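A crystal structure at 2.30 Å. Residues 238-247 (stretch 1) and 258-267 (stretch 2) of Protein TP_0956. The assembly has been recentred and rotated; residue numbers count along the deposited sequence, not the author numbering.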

# COMPACT_ATOMS: atom_id res chain seq x y z
N ASP A 238 -2.32 -26.30 14.84
CA ASP A 238 -1.91 -26.09 13.46
C ASP A 238 -2.95 -26.65 12.47
O ASP A 238 -3.24 -27.84 12.49
CB ASP A 238 -0.56 -26.75 13.21
CG ASP A 238 -0.19 -26.74 11.73
OD1 ASP A 238 -0.50 -25.73 11.06
OD2 ASP A 238 0.40 -27.74 11.25
N PRO A 239 -3.50 -25.78 11.61
CA PRO A 239 -4.49 -26.22 10.62
C PRO A 239 -3.84 -26.83 9.39
O PRO A 239 -4.46 -27.61 8.67
CB PRO A 239 -5.21 -24.92 10.22
CG PRO A 239 -4.66 -23.85 11.10
CD PRO A 239 -3.34 -24.32 11.63
N ASP A 240 -2.58 -26.48 9.16
CA ASP A 240 -1.88 -26.84 7.93
C ASP A 240 -1.68 -28.32 7.74
O ASP A 240 -1.77 -28.81 6.62
CB ASP A 240 -0.54 -26.13 7.83
CG ASP A 240 -0.69 -24.69 7.42
OD1 ASP A 240 -1.34 -24.45 6.37
OD2 ASP A 240 -0.21 -23.81 8.15
N HIS A 241 -1.38 -29.04 8.81
CA HIS A 241 -1.18 -30.46 8.64
C HIS A 241 -2.50 -31.14 8.28
O HIS A 241 -2.51 -32.06 7.49
CB HIS A 241 -0.45 -31.12 9.82
CG HIS A 241 -1.27 -31.28 11.06
ND1 HIS A 241 -1.53 -30.24 11.92
CD2 HIS A 241 -1.83 -32.38 11.62
CE1 HIS A 241 -2.25 -30.68 12.93
NE2 HIS A 241 -2.44 -31.97 12.78
N HIS A 242 -3.62 -30.63 8.81
CA HIS A 242 -4.95 -31.15 8.43
C HIS A 242 -5.23 -30.89 6.94
O HIS A 242 -5.69 -31.78 6.22
CB HIS A 242 -6.09 -30.56 9.29
CG HIS A 242 -5.95 -30.86 10.76
ND1 HIS A 242 -6.07 -32.13 11.28
CD2 HIS A 242 -5.69 -30.05 11.81
CE1 HIS A 242 -5.89 -32.09 12.59
NE2 HIS A 242 -5.65 -30.84 12.94
N ILE A 243 -4.95 -29.66 6.50
CA ILE A 243 -5.16 -29.28 5.10
C ILE A 243 -4.27 -30.09 4.15
O ILE A 243 -4.71 -30.58 3.12
CB ILE A 243 -4.90 -27.78 4.90
CG1 ILE A 243 -5.98 -26.98 5.64
CG2 ILE A 243 -4.84 -27.44 3.38
CD1 ILE A 243 -5.74 -25.50 5.70
N THR A 244 -3.01 -30.26 4.53
CA THR A 244 -2.11 -31.10 3.75
C THR A 244 -2.66 -32.53 3.60
O THR A 244 -2.66 -33.09 2.49
CB THR A 244 -0.70 -31.11 4.36
OG1 THR A 244 -0.13 -29.79 4.23
CG2 THR A 244 0.18 -32.16 3.66
N TYR A 245 -3.15 -33.11 4.69
CA TYR A 245 -3.75 -34.43 4.63
C TYR A 245 -4.90 -34.48 3.62
O TYR A 245 -4.96 -35.37 2.77
CB TYR A 245 -4.25 -34.87 6.01
CG TYR A 245 -4.73 -36.30 6.04
CD1 TYR A 245 -3.82 -37.35 5.99
CD2 TYR A 245 -6.09 -36.60 6.12
CE1 TYR A 245 -4.25 -38.67 6.01
CE2 TYR A 245 -6.53 -37.92 6.14
CZ TYR A 245 -5.60 -38.95 6.09
OH TYR A 245 -6.01 -40.27 6.11
N ALA A 246 -5.78 -33.49 3.70
CA ALA A 246 -6.96 -33.45 2.83
C ALA A 246 -6.59 -33.24 1.36
O ALA A 246 -7.07 -33.94 0.47
CB ALA A 246 -7.93 -32.35 3.29
N ASP A 247 -5.72 -32.27 1.13
CA ASP A 247 -5.42 -31.77 -0.20
C ASP A 247 -4.40 -32.63 -0.96
O ASP A 247 -4.62 -32.98 -2.12
CB ASP A 247 -4.90 -30.34 -0.06
CG ASP A 247 -4.79 -29.62 -1.38
OD1 ASP A 247 -5.53 -29.98 -2.31
OD2 ASP A 247 -3.97 -28.68 -1.48
N GLY A 258 -12.32 -38.72 4.53
CA GLY A 258 -11.15 -38.19 5.22
C GLY A 258 -10.90 -36.72 4.93
O GLY A 258 -10.57 -35.95 5.83
N PHE A 259 -11.04 -36.34 3.67
CA PHE A 259 -10.98 -34.94 3.24
C PHE A 259 -11.87 -34.07 4.16
O PHE A 259 -11.39 -33.09 4.74
CB PHE A 259 -11.40 -34.87 1.76
CG PHE A 259 -11.53 -33.46 1.19
CD1 PHE A 259 -10.49 -32.89 0.47
CD2 PHE A 259 -12.72 -32.75 1.31
CE1 PHE A 259 -10.62 -31.62 -0.09
CE2 PHE A 259 -12.86 -31.48 0.76
CZ PHE A 259 -11.80 -30.91 0.06
N ASP A 260 -13.13 -34.45 4.32
CA ASP A 260 -14.08 -33.66 5.11
C ASP A 260 -13.71 -33.57 6.58
O ASP A 260 -13.64 -32.48 7.14
CB ASP A 260 -15.52 -34.17 4.94
CG ASP A 260 -16.21 -33.60 3.69
OD1 ASP A 260 -15.88 -32.46 3.29
OD2 ASP A 260 -17.10 -34.28 3.13
N GLU A 261 -13.47 -34.72 7.21
CA GLU A 261 -13.00 -34.75 8.60
C GLU A 261 -11.77 -33.87 8.81
O GLU A 261 -11.70 -33.09 9.76
CB GLU A 261 -12.64 -36.17 9.03
CG GLU A 261 -13.83 -37.10 9.20
CD GLU A 261 -13.42 -38.51 9.66
OE1 GLU A 261 -12.20 -38.77 9.83
OE2 GLU A 261 -14.32 -39.35 9.85
N ALA A 262 -10.78 -34.01 7.93
CA ALA A 262 -9.52 -33.31 8.11
C ALA A 262 -9.75 -31.80 8.11
O ALA A 262 -9.23 -31.07 8.97
CB ALA A 262 -8.52 -33.71 7.04
N LEU A 263 -10.56 -31.34 7.15
CA LEU A 263 -10.86 -29.91 7.05
C LEU A 263 -11.74 -29.42 8.20
O LEU A 263 -11.65 -28.27 8.63
CB LEU A 263 -11.52 -29.58 5.71
CG LEU A 263 -10.66 -29.90 4.48
CD1 LEU A 263 -11.41 -29.58 3.18
CD2 LEU A 263 -9.34 -29.14 4.55
N ASP A 264 -12.60 -30.30 8.71
CA ASP A 264 -13.38 -29.95 9.89
C ASP A 264 -12.44 -29.75 11.08
O ASP A 264 -12.64 -28.86 11.90
CB ASP A 264 -14.42 -31.01 10.21
CG ASP A 264 -15.66 -30.89 9.33
OD1 ASP A 264 -15.84 -29.84 8.69
OD2 ASP A 264 -16.45 -31.86 9.29
N ARG A 265 -11.41 -30.59 11.16
CA ARG A 265 -10.40 -30.40 12.18
C ARG A 265 -9.62 -29.09 12.00
O ARG A 265 -9.41 -28.37 12.96
CB ARG A 265 -9.48 -31.62 12.26
CG ARG A 265 -10.19 -32.81 12.89
CD ARG A 265 -9.25 -33.95 13.18
NE ARG A 265 -8.90 -34.68 11.96
CZ ARG A 265 -9.22 -35.95 11.72
NH1 ARG A 265 -9.89 -36.65 12.63
NH2 ARG A 265 -8.85 -36.51 10.58
N ALA A 266 -9.23 -28.77 10.76
CA ALA A 266 -8.56 -27.48 10.49
C ALA A 266 -9.43 -26.31 10.93
O ALA A 266 -8.93 -25.34 11.49
CB ALA A 266 -8.22 -27.33 9.00
N LEU A 267 -10.73 -26.40 10.68
CA LEU A 267 -11.66 -25.31 11.01
C LEU A 267 -12.11 -25.26 12.47
O LEU A 267 -12.73 -24.29 12.90
CB LEU A 267 -12.89 -25.38 10.08
CG LEU A 267 -12.55 -25.14 8.60
CD1 LEU A 267 -13.77 -25.28 7.70
CD2 LEU A 267 -11.90 -23.79 8.42

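The two stretches pack as antiparallel helices, their N-to-C directions 164° apart and their axes 8.1 Å apart at closest approach. An alanine is present at each of the three closest CA pairs: P239 with A266, A246 with F259, and H242 with A262. The CA atoms of P239 and A266 lie 4.3 Å apart, as do those of A246 and F259.

No hydrogen bond crosses the interface; the contact rests on apolar packing. A246 CB packs against three side chains of stretch 2, 3.7 Å from L263 CD2, 3.8 Å from F259 CD1 and 4.0 Å from A262 CB. A266 CB packs near the start of stretch 1, 4.0 Å from P239 CB and 4.1 Å from I243 CG1. The Y245 ring meets A262 edge-on, with Y245 CD2 3.9 Å from A262 CB.

H242 adds a CH-pi contact. R265 CB lies over one face of the H242 ring, 3.7 Å from the H242 ring centroid. H242 CB also comes within 3.2 Å of A262 O, a tight van der Waals contact. A262 O already accepts from A266 N at 2.9 Å, within the helix. R265 NE is buried here without a partner.

Within stretch 1, side chains bond to the backbone and to each other. D238 caps the helix: D238 OD1 accepts from D240 N at 2.9 Å, and D238 OD2 from H241 N at 3.3 Å. H241 ND1 also donates to D238 OD2, at 3.2 Å. T244 OG1 donates to D240 O at 3.1 Å.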